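Local atomic coordinates of SnoaL-like domain-containing protein (Novosphingobium aromaticivorans, PDB entry 2RFR), a protein that is of unknown function but has the cystatin-like fold of the NTF2 and SnoaL-like family, whose members often bind small molecules or act on them in a cone-shaped pocket. Residues E16-I21 and V90-D95; T96-C101 and R122-R127; E42-D47 and W132-R137. One frame throughout, in Å; residues are numbered along the deposited sequence.

Interaction 1 (E16-I21 and V90-D95); sequences EDREEI and VTVEGD
Arg18, Ile21 and Asp17 of helix 5-33 lean against Val90 and Val92, two alternate residues of strand 81-93, the outermost of the sheet within this chain. Arg18 makes the polar link. Its CG lies anti to the carbonyl carbon, and the chain runs on extended until it bends at chi3 (62°). The bend carries the guanidinium to the strand backbone, where NH1 donates to Val90 O at 2.7 Å with an N-H...O angle of 153°. The acceptor lies close to the guanidinium plane, but the donor sits above the carbonyl plane. The CB of Val90 lies over one guanidinium face. A water accepts from Val92 N at 2.9 Å and, weakly, from Arg18 NH1. The other nitrogens of Arg18 turn to another subunit: NE makes a salt bridge with Glu19 and NH2 one with Glu23 of that neighbouring copy.

The apolar part is built mainly from methyl groups, with the Arg18 methylene chain joining in. Ile21 has CG1 beside its backbone N, with CD1 turned on to reach Val92 CG2 at 3.9 Å. Its CG2 meets Val90 CG1 at 4.1 Å. Val92 CG2 also touches Arg18 CG at 3.9 Å, so one methyl is shared by two helix residues. Asp17 crosses Val92 at about a right angle, with OD2 4.1 Å from CG1. Its carboxylate is held by Arg127 and Trp132. Helix and strand axes approach to 9.1 Å at 130°. This is the long N-terminal helix packed on the curved sheet, as in the cystatin-like alpha+beta fold of NTF2-like proteins.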
loop_
_atom_site.group_PDB
_atom_site.type_symbol
_atom_site.label_atom_id
_atom_site.label_comp_id
_atom_site.label_asym_id
_atom_site.label_seq_id
_atom_site.Cartn_x
_atom_site.Cartn_y
_atom_site.Cartn_z
ATOM N N GLU A 16 -3.320 3.967 17.150
ATOM C CA GLU A 16 -2.154 4.834 17.006
ATOM C C GLU A 16 -0.876 4.053 16.815
ATOM O O GLU A 16 -0.020 4.423 16.028
ATOM C CB GLU A 16 -2.036 5.805 18.193
ATOM C CG GLU A 16 -3.152 6.841 18.210
ATOM C CD GLU A 16 -3.188 7.617 19.510
ATOM O OE1 GLU A 16 -2.853 7.086 20.578
ATOM O OE2 GLU A 16 -3.579 8.806 19.517
ATOM N N ASP A 17 -0.726 2.989 17.559
ATOM C CA ASP A 17 0.455 2.120 17.464
ATOM C C ASP A 17 0.562 1.572 16.039
ATOM O O ASP A 17 1.626 1.632 15.420
ATOM C CB ASP A 17 0.324 0.950 18.459
ATOM C CG ASP A 17 0.508 1.332 19.899
ATOM O OD1 ASP A 17 1.090 2.377 20.213
ATOM O OD2 ASP A 17 0.109 0.471 20.709
ATOM N N ARG A 18 -0.538 1.038 15.507
ATOM C CA ARG A 18 -0.531 0.442 14.194
ATOM C C ARG A 18 -0.246 1.484 13.136
ATOM O O ARG A 18 0.508 1.219 12.191
ATOM C CB ARG A 18 -1.874 -0.214 13.939
ATOM C CG ARG A 18 -2.117 -1.432 14.820
ATOM C CD ARG A 18 -3.544 -2.003 14.660
ATOM N NE ARG A 18 -3.743 -2.453 13.303
ATOM C CZ ARG A 18 -3.259 -3.606 12.828
ATOM N NH1 ARG A 18 -2.693 -4.453 13.633
ATOM N NH2 ARG A 18 -3.427 -3.937 11.569
ATOM N N GLU A 19 -0.801 2.675 13.277
ATOM C CA GLU A 19 -0.592 3.708 12.293
ATOM C C GLU A 19 0.861 4.196 12.339
ATOM O O GLU A 19 1.457 4.520 11.289
ATOM C CB GLU A 19 -1.664 4.800 12.470
ATOM C CG GLU A 19 -1.480 6.044 11.687
ATOM C CD GLU A 19 -1.594 5.841 10.255
ATOM O OE1 GLU A 19 -2.132 4.834 9.818
ATOM O OE2 GLU A 19 -1.198 6.782 9.569
ATOM N N GLU A 20 1.463 4.270 13.521
ATOM C CA GLU A 20 2.870 4.653 13.649
ATOM C C GLU A 20 3.780 3.652 13.007
ATOM O O GLU A 20 4.733 4.048 12.326
ATOM C CB GLU A 20 3.259 4.805 15.111
ATOM C CG GLU A 20 3.895 6.017 15.551
ATOM C CD GLU A 20 4.253 6.054 17.029
ATOM O OE1 GLU A 20 3.364 6.116 17.904
ATOM O OE2 GLU A 20 5.462 6.005 17.251
ATOM N N ILE A 21 3.501 2.394 13.218
ATOM C CA ILE A 21 4.327 1.326 12.637
ATOM C C ILE A 21 4.193 1.370 11.096
ATOM O O ILE A 21 5.200 1.279 10.391
ATOM C CB ILE A 21 3.919 -0.006 13.223
ATOM C CG1 ILE A 21 4.326 -0.075 14.683
ATOM C CG2 ILE A 21 4.521 -1.179 12.400
ATOM C CD1 ILE A 21 3.582 -1.134 15.502
ATOM N N VAL A 90 0.268 -6.025 10.243
ATOM C CA VAL A 90 0.898 -5.612 11.491
ATOM C C VAL A 90 0.224 -6.332 12.626
ATOM O O VAL A 90 -1.010 -6.362 12.685
ATOM C CB VAL A 90 0.794 -4.080 11.651
ATOM C CG1 VAL A 90 1.368 -3.643 13.051
ATOM C CG2 VAL A 90 1.507 -3.338 10.524
ATOM N N THR A 91 1.020 -6.868 13.542
ATOM C CA THR A 91 0.533 -7.419 14.821
ATOM C C THR A 91 1.267 -6.738 15.971
ATOM O O THR A 91 2.473 -6.772 16.015
ATOM C CB THR A 91 0.774 -8.900 14.896
ATOM O OG1 THR A 91 0.071 -9.553 13.837
ATOM C CG2 THR A 91 0.297 -9.478 16.259
ATOM N N VAL A 92 0.520 -6.083 16.856
ATOM C CA VAL A 92 1.051 -5.472 18.053
ATOM C C VAL A 92 0.803 -6.367 19.249
ATOM O O VAL A 92 -0.307 -6.873 19.432
ATOM C CB VAL A 92 0.416 -4.091 18.267
ATOM C CG1 VAL A 92 0.902 -3.437 19.573
ATOM C CG2 VAL A 92 0.613 -3.201 17.036
ATOM N N GLU A 93 1.828 -6.552 20.060
ATOM C CA GLU A 93 1.746 -7.290 21.304
ATOM C C GLU A 93 2.425 -6.460 22.390
ATOM O O GLU A 93 3.612 -6.533 22.579
ATOM C CB GLU A 93 2.437 -8.638 21.154
ATOM C CG GLU A 93 1.759 -9.555 20.150
ATOM N N GLY A 94 1.641 -5.668 23.087
ATOM C CA GLY A 94 2.191 -4.844 24.140
ATOM C C GLY A 94 3.066 -3.739 23.652
ATOM O O GLY A 94 2.602 -2.813 23.039
ATOM N N ASP A 95 4.360 -3.860 23.925
ATOM C CA ASP A 95 5.372 -2.878 23.551
ATOM C C ASP A 95 6.238 -3.379 22.390
ATOM O O ASP A 95 7.251 -2.762 22.114
ATOM C CB ASP A 95 6.244 -2.523 24.754
ATOM C CG ASP A 95 5.472 -1.860 25.870
ATOM O OD1 ASP A 95 4.496 -1.141 25.556
ATOM O OD2 ASP A 95 5.851 -2.057 27.049
HETATM O O HOH W 1 -2.403 -6.092 16.498
#

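Interaction 2 (T96-C101 and R122-R127); sequences TATARC and RWTFRR
The rings of Trp123 and Phe125 lie on the same side of the sheet as Ala97 and Ala99. At the Phe125 edge, near the ring plane, sit Ala97 O and the methyl of Ala99, whose CB is 3.8 Å from CE1. Ala99 O lies at the edge of Trp123. Cys101 SG comes obliquely to the indole, 3.8 Å from NE1, a sulfur-aromatic contact. In both aromatics CG lies beside the backbone N, so each ring stands near the carbonyl that this N bonds. Helix 5-33 covers this side, with Ile21 and Leu24 on Phe125.

On the side of Thr98 and Arg122, the guanidinium of Arg122 has Arg100 CD over one face. Arg122 bends at chi3 (-75°), and its CG touches Thr98 CG2 at 4.1 Å. The two like-charged ends do not meet. Arg122 NE donates to Leu151 O and Arg100 NH1 to Leu152 O.

The strands run antiparallel as arms of a hairpin. Ala99 and Trp123 form a hydrogen-bonded pair: Ala99 N donates to Trp123 O and Trp123 N to Ala99 O, each at 2.9 Å in the carbonyl plane; the second is almost straight at 174°. Ala97 and Phe125 form the other such pair, less straight, with donors above the carbonyl planes. Between them, Thr98 faces Thr124 as a non-hydrogen-bonded pair. The chemistry is split by side: apolar carbon and sulfur on the helix-covered side, where the buried Trp123 NE1 has no partner in the model, and threonines and arginines on the other, where Arg122 and Arg100 hydrogen-bond carbonyls of the C-terminal helix 146-152.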
loop_
_atom_site.group_PDB
_atom_site.type_symbol
_atom_site.label_atom_id
_atom_site.label_comp_id
_atom_site.label_asym_id
_atom_site.label_seq_id
_atom_site.Cartn_x
_atom_site.Cartn_y
_atom_site.Cartn_z
ATOM N N THR A 96 5.851 -4.483 21.775
ATOM C CA THR A 96 6.544 -5.002 20.572
ATOM C C THR A 96 5.528 -5.173 19.454
ATOM O O THR A 96 4.326 -5.195 19.691
ATOM C CB THR A 96 7.284 -6.297 20.857
ATOM O OG1 THR A 96 6.360 -7.330 21.170
ATOM C CG2 THR A 96 8.420 -6.116 21.947
ATOM N N ALA A 97 6.041 -5.352 18.247
ATOM C CA ALA A 97 5.190 -5.589 17.106
ATOM C C ALA A 97 6.013 -6.276 16.021
ATOM O O ALA A 97 7.233 -6.214 15.997
ATOM C CB ALA A 97 4.616 -4.274 16.544
ATOM N N THR A 98 5.257 -6.891 15.117
ATOM C CA THR A 98 5.806 -7.565 13.915
ATOM C C THR A 98 5.019 -7.148 12.687
ATOM O O THR A 98 3.781 -7.056 12.767
ATOM C CB THR A 98 5.728 -9.106 14.085
ATOM O OG1 THR A 98 6.356 -9.491 15.329
ATOM C CG2 THR A 98 6.449 -9.856 12.932
ATOM N N ALA A 99 5.697 -6.949 11.557
ATOM C CA ALA A 99 4.995 -6.654 10.319
ATOM C C ALA A 99 5.588 -7.512 9.236
ATOM O O ALA A 99 6.767 -7.860 9.249
ATOM C CB ALA A 99 5.149 -5.175 9.938
ATOM N N ARG A 100 4.797 -7.832 8.234
ATOM C CA ARG A 100 5.243 -8.502 7.034
ATOM C C ARG A 100 4.734 -7.740 5.824
ATOM O O ARG A 100 3.603 -7.263 5.824
ATOM C CB ARG A 100 4.745 -9.939 6.997
ATOM C CG ARG A 100 5.368 -10.860 8.062
ATOM C CD ARG A 100 4.517 -12.103 8.251
ATOM N NE ARG A 100 3.321 -11.848 9.072
ATOM C CZ ARG A 100 2.088 -12.327 8.841
ATOM N NH1 ARG A 100 1.813 -13.130 7.831
ATOM N NH2 ARG A 100 1.085 -11.987 9.644
ATOM N N CYS A 101 5.573 -7.632 4.794
ATOM C CA CYS A 101 5.202 -6.937 3.571
ATOM C C CYS A 101 6.104 -7.482 2.445
ATOM O O CYS A 101 7.083 -8.140 2.664
ATOM C CB CYS A 101 5.298 -5.419 3.683
ATOM S SG CYS A 101 6.962 -4.736 3.884
ATOM N N ARG A 122 10.176 -9.277 6.769
ATOM C CA ARG A 122 9.658 -9.347 8.108
ATOM C C ARG A 122 10.360 -8.321 8.958
ATOM O O ARG A 122 11.586 -8.263 8.995
ATOM C CB ARG A 122 9.915 -10.737 8.726
ATOM C CG ARG A 122 9.235 -10.860 10.096
ATOM C CD ARG A 122 9.506 -12.196 10.676
ATOM N NE ARG A 122 8.707 -13.188 10.022
ATOM C CZ ARG A 122 7.915 -14.050 10.632
ATOM N NH1 ARG A 122 7.780 -14.047 11.954
ATOM N NH2 ARG A 122 7.277 -14.947 9.900
ATOM N N TRP A 123 9.572 -7.495 9.636
ATOM C CA TRP A 123 10.065 -6.407 10.481
ATOM C C TRP A 123 9.613 -6.653 11.904
ATOM O O TRP A 123 8.494 -7.102 12.123
ATOM C CB TRP A 123 9.448 -5.108 10.050
ATOM C CG TRP A 123 9.707 -4.540 8.709
ATOM C CD1 TRP A 123 9.204 -4.972 7.517
ATOM C CD2 TRP A 123 10.422 -3.333 8.425
ATOM N NE1 TRP A 123 9.581 -4.117 6.533
ATOM C CE2 TRP A 123 10.289 -3.074 7.048
ATOM C CE3 TRP A 123 11.148 -2.448 9.189
ATOM C CZ2 TRP A 123 10.861 -1.978 6.450
ATOM C CZ3 TRP A 123 11.695 -1.331 8.596
ATOM C CH2 TRP A 123 11.518 -1.089 7.250
ATOM N N THR A 124 10.449 -6.331 12.858
ATOM C CA THR A 124 10.087 -6.245 14.261
ATOM C C THR A 124 10.292 -4.843 14.746
ATOM O O THR A 124 11.151 -4.114 14.244
ATOM C CB THR A 124 10.834 -7.227 15.089
ATOM O OG1 THR A 124 12.207 -6.915 15.048
ATOM C CG2 THR A 124 10.620 -8.672 14.685
ATOM N N PHE A 125 9.500 -4.459 15.757
ATOM C CA PHE A 125 9.484 -3.097 16.284
ATOM C C PHE A 125 9.391 -3.140 17.791
ATOM O O PHE A 125 8.897 -4.098 18.382
ATOM C CB PHE A 125 8.282 -2.314 15.747
ATOM C CG PHE A 125 8.164 -2.270 14.261
ATOM C CD1 PHE A 125 7.543 -3.271 13.609
ATOM C CD2 PHE A 125 8.732 -1.271 13.518
ATOM C CE1 PHE A 125 7.445 -3.264 12.226
ATOM C CE2 PHE A 125 8.661 -1.245 12.114
ATOM C CZ PHE A 125 8.029 -2.283 11.480
ATOM N N ARG A 126 9.763 -2.024 18.398
ATOM C CA ARG A 126 9.467 -1.838 19.814
ATOM C C ARG A 126 9.124 -0.414 20.119
ATOM O O ARG A 126 9.524 0.509 19.458
ATOM C CB ARG A 126 10.555 -2.382 20.679
ATOM C CG ARG A 126 11.748 -1.610 20.755
ATOM C CD ARG A 126 12.548 -2.155 21.978
ATOM N NE ARG A 126 13.777 -1.438 22.034
ATOM C CZ ARG A 126 14.979 -1.878 21.658
ATOM N NH1 ARG A 126 15.191 -3.125 21.235
ATOM N NH2 ARG A 126 15.987 -1.034 21.778
ATOM N N ARG A 127 8.347 -0.271 21.178
ATOM C CA ARG A 127 7.938 1.039 21.646
ATOM C C ARG A 127 9.098 1.611 22.408
ATOM O O ARG A 127 9.501 1.035 23.379
ATOM C CB ARG A 127 6.717 0.893 22.570
ATOM C CG ARG A 127 6.064 2.230 22.918
ATOM C CD ARG A 127 5.069 2.044 24.099
ATOM N NE ARG A 127 4.076 0.990 23.836
ATOM C CZ ARG A 127 3.008 1.165 23.037
ATOM N NH1 ARG A 127 2.709 2.354 22.473
ATOM N NH2 ARG A 127 2.170 0.157 22.835
#

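Interaction 3 (E42-D47 and W132-R137); sequences ELWVED and WRAVRR
A short parallel bridge joins Trp44 to Ala134, attaching the segment after helix 37-41 to strand 131-141 in the curved sheet of the NTF2-like fold. Ala134 is held through both its backbone N and its backbone O: the N donates to Leu43 O at 2.8 Å, and the O accepts from Val45 N nearly along the C=O axis.

The indole of Trp44 lies flat over the methyl of Ala134. CB stands 3.7 Å from the centroid of the five-membered ring and 9° off its normal, a clear CH-pi contact. The ring has CG anti to the carbonyl carbon, beside the backbone N. Val135 O lies in plane at its edge, 3.6 Å from CD1. Farther round, CZ2 meets Arg137 CB at 3.9 Å. The Arg137 chain is extended, and its guanidinium plane is only 19° from that of the indole. Its far end bonds Asn121 and makes a cation-pi contact with Tyr28.

Val45 crosses Arg133 obliquely, with CG1 3.7 Å from Arg133 CB. Its CG2, between the backbone N and the carbonyl carbon, leans on Ala134 O. Val135 and Arg136 both face Thr124, which makes a classic beta bulge in strand 131-141.

Arg133 bends at chi2 (-70°), and its CD passes close to Glu42 O. NH1 turns back to its neighbour Trp132 O, which lies in the guanidinium plane, although the donor is above the carbonyl plane. One water closes the outer end, donating to Glu42 O and accepting from Arg133 NE, each at 2.8 Å.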
loop_
_atom_site.group_PDB
_atom_site.type_symbol
_atom_site.label_atom_id
_atom_site.label_comp_id
_atom_site.label_asym_id
_atom_site.label_seq_id
_atom_site.Cartn_x
_atom_site.Cartn_y
_atom_site.Cartn_z
ATOM N N GLU A 42 17.532 6.221 11.424
ATOM C CA GLU A 42 16.781 6.586 12.620
ATOM C C GLU A 42 15.381 6.028 12.672
ATOM O O GLU A 42 14.717 6.168 13.708
ATOM C CB GLU A 42 16.809 8.108 12.788
ATOM C CG GLU A 42 18.223 8.639 13.069
ATOM C CD GLU A 42 18.396 10.124 12.925
ATOM O OE1 GLU A 42 17.454 10.827 12.480
ATOM O OE2 GLU A 42 19.517 10.587 13.273
ATOM N N LEU A 43 14.937 5.317 11.646
ATOM C CA LEU A 43 13.751 4.486 11.778
ATOM C C LEU A 43 13.965 3.319 12.747
ATOM O O LEU A 43 12.971 2.787 13.256
ATOM C CB LEU A 43 13.335 3.957 10.412
ATOM C CG LEU A 43 13.008 4.986 9.321
ATOM C CD1 LEU A 43 12.776 4.232 7.993
ATOM C CD2 LEU A 43 11.780 5.827 9.686
ATOM N N TRP A 44 15.226 2.911 12.920
ATOM C CA TRP A 44 15.621 1.853 13.820
ATOM C C TRP A 44 16.086 2.374 15.150
ATOM O O TRP A 44 16.552 3.497 15.283
ATOM C CB TRP A 44 16.803 1.073 13.215
ATOM C CG TRP A 44 16.467 -0.032 12.208
ATOM C CD1 TRP A 44 16.416 -1.352 12.428
ATOM C CD2 TRP A 44 16.217 0.166 10.774
ATOM N NE1 TRP A 44 16.158 -2.005 11.265
ATOM C CE2 TRP A 44 16.048 -1.101 10.231
ATOM C CE3 TRP A 44 16.181 1.267 9.924
ATOM C CZ2 TRP A 44 15.812 -1.305 8.873
ATOM C CZ3 TRP A 44 15.930 1.062 8.571
ATOM C CH2 TRP A 44 15.765 -0.217 8.065
ATOM N N VAL A 45 15.997 1.500 16.145
ATOM C CA VAL A 45 16.728 1.660 17.429
ATOM C C VAL A 45 18.213 1.740 17.132
ATOM O O VAL A 45 18.709 1.319 16.072
ATOM C CB VAL A 45 16.362 0.559 18.437
ATOM C CG1 VAL A 45 14.860 0.591 18.761
ATOM C CG2 VAL A 45 16.836 -0.816 17.993
ATOM N N GLU A 46 18.970 2.265 18.100
ATOM C CA GLU A 46 20.393 2.501 17.861
ATOM C C GLU A 46 21.158 1.270 17.411
ATOM O O GLU A 46 22.005 1.360 16.537
ATOM C CB GLU A 46 21.085 3.050 19.142
ATOM C CG GLU A 46 22.633 3.120 19.029
ATOM C CD GLU A 46 23.152 4.009 17.896
ATOM O OE1 GLU A 46 22.571 5.068 17.648
ATOM O OE2 GLU A 46 24.155 3.642 17.240
ATOM N N ASP A 47 20.867 0.142 18.043
ATOM C CA ASP A 47 21.520 -1.115 17.699
ATOM C C ASP A 47 20.653 -2.023 16.805
ATOM O O ASP A 47 20.772 -3.237 16.792
ATOM C CB ASP A 47 21.949 -1.846 18.969
ATOM C CG ASP A 47 20.826 -2.315 19.809
ATOM O OD1 ASP A 47 19.692 -1.839 19.627
ATOM O OD2 ASP A 47 21.108 -3.099 20.781
ATOM N N TRP A 132 7.533 4.360 18.377
ATOM C CA TRP A 132 7.878 3.079 17.804
ATOM C C TRP A 132 9.111 3.220 16.913
ATOM O O TRP A 132 9.248 4.177 16.169
ATOM C CB TRP A 132 6.697 2.544 17.003
ATOM C CG TRP A 132 5.603 2.031 17.862
ATOM C CD1 TRP A 132 4.483 2.728 18.314
ATOM C CD2 TRP A 132 5.475 0.717 18.395
ATOM N NE1 TRP A 132 3.713 1.913 19.078
ATOM C CE2 TRP A 132 4.271 0.670 19.139
ATOM C CE3 TRP A 132 6.245 -0.437 18.322
ATOM C CZ2 TRP A 132 3.852 -0.477 19.780
ATOM C CZ3 TRP A 132 5.825 -1.588 18.948
ATOM C CH2 TRP A 132 4.648 -1.597 19.692
ATOM N N ARG A 133 9.979 2.209 16.992
ATOM C CA ARG A 133 11.166 2.114 16.133
ATOM C C ARG A 133 11.367 0.671 15.706
ATOM O O ARG A 133 10.977 -0.267 16.403
ATOM C CB ARG A 133 12.426 2.578 16.895
ATOM C CG ARG A 133 12.462 4.021 17.299
ATOM C CD ARG A 133 12.612 4.975 16.145
ATOM N NE ARG A 133 12.693 6.367 16.566
ATOM C CZ ARG A 133 11.664 7.155 16.780
ATOM N NH1 ARG A 133 10.426 6.723 16.718
ATOM N NH2 ARG A 133 11.869 8.413 17.121
ATOM N N ALA A 134 11.966 0.483 14.533
ATOM C CA ALA A 134 12.324 -0.821 14.071
ATOM C C ALA A 134 13.455 -1.425 14.894
ATOM O O ALA A 134 14.403 -0.731 15.298
ATOM C CB ALA A 134 12.741 -0.762 12.565
ATOM N N VAL A 135 13.390 -2.723 15.124
ATOM C CA VAL A 135 14.452 -3.471 15.805
ATOM C C VAL A 135 15.228 -4.285 14.800
ATOM O O VAL A 135 16.431 -4.130 14.669
ATOM C CB VAL A 135 13.872 -4.338 16.916
ATOM C CG1 VAL A 135 14.975 -5.244 17.543
ATOM C CG2 VAL A 135 13.205 -3.449 17.973
ATOM N N ARG A 136 14.554 -5.128 14.026
ATOM C CA ARG A 136 15.205 -5.945 13.006
ATOM C C ARG A 136 14.324 -5.973 11.772
ATOM O O ARG A 136 13.101 -6.150 11.842
ATOM C CB ARG A 136 15.433 -7.362 13.525
ATOM C CG ARG A 136 16.187 -8.246 12.564
ATOM C CD ARG A 136 16.653 -9.540 13.269
ATOM N NE ARG A 136 17.252 -10.538 12.390
ATOM C CZ ARG A 136 18.548 -10.701 12.072
ATOM N NH1 ARG A 136 19.462 -9.913 12.526
ATOM N NH2 ARG A 136 18.888 -11.672 11.227
ATOM N N ARG A 137 14.957 -5.862 10.598
ATOM C CA ARG A 137 14.283 -6.130 9.325
ATOM C C ARG A 137 15.062 -7.258 8.679
ATOM O O ARG A 137 16.289 -7.219 8.634
ATOM C CB ARG A 137 14.337 -4.900 8.414
ATOM C CG ARG A 137 13.644 -5.091 7.048
ATOM C CD ARG A 137 13.778 -3.865 6.211
ATOM N NE ARG A 137 13.227 -4.131 4.875
ATOM C CZ ARG A 137 13.223 -3.222 3.927
ATOM N NH1 ARG A 137 13.735 -2.029 4.113
ATOM N NH2 ARG A 137 12.681 -3.524 2.784
HETATM O O HOH W 2 15.041 7.712 16.026
#

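From the N terminus, helix 5-33 supplies the first half of interaction 1, and the loop it opens closes when strand 81-93 packs against it. Interaction 3 opens inside that loop at 42-47 and closes only at 132-137, so the two cross. Segment 42-47 thereby joins helix 37-41 to strand 131-141. Interaction 2 follows interaction 1 in series and is nested within the loop of interaction 3. Strands 81-93, 96-109, 112-128 and 131-141 lie side by side in one sheet, so the three contacts meet across it. Asp95 pairs with Arg127, and Glu20 bonds Trp132. Helix and sheet are thereby tied together.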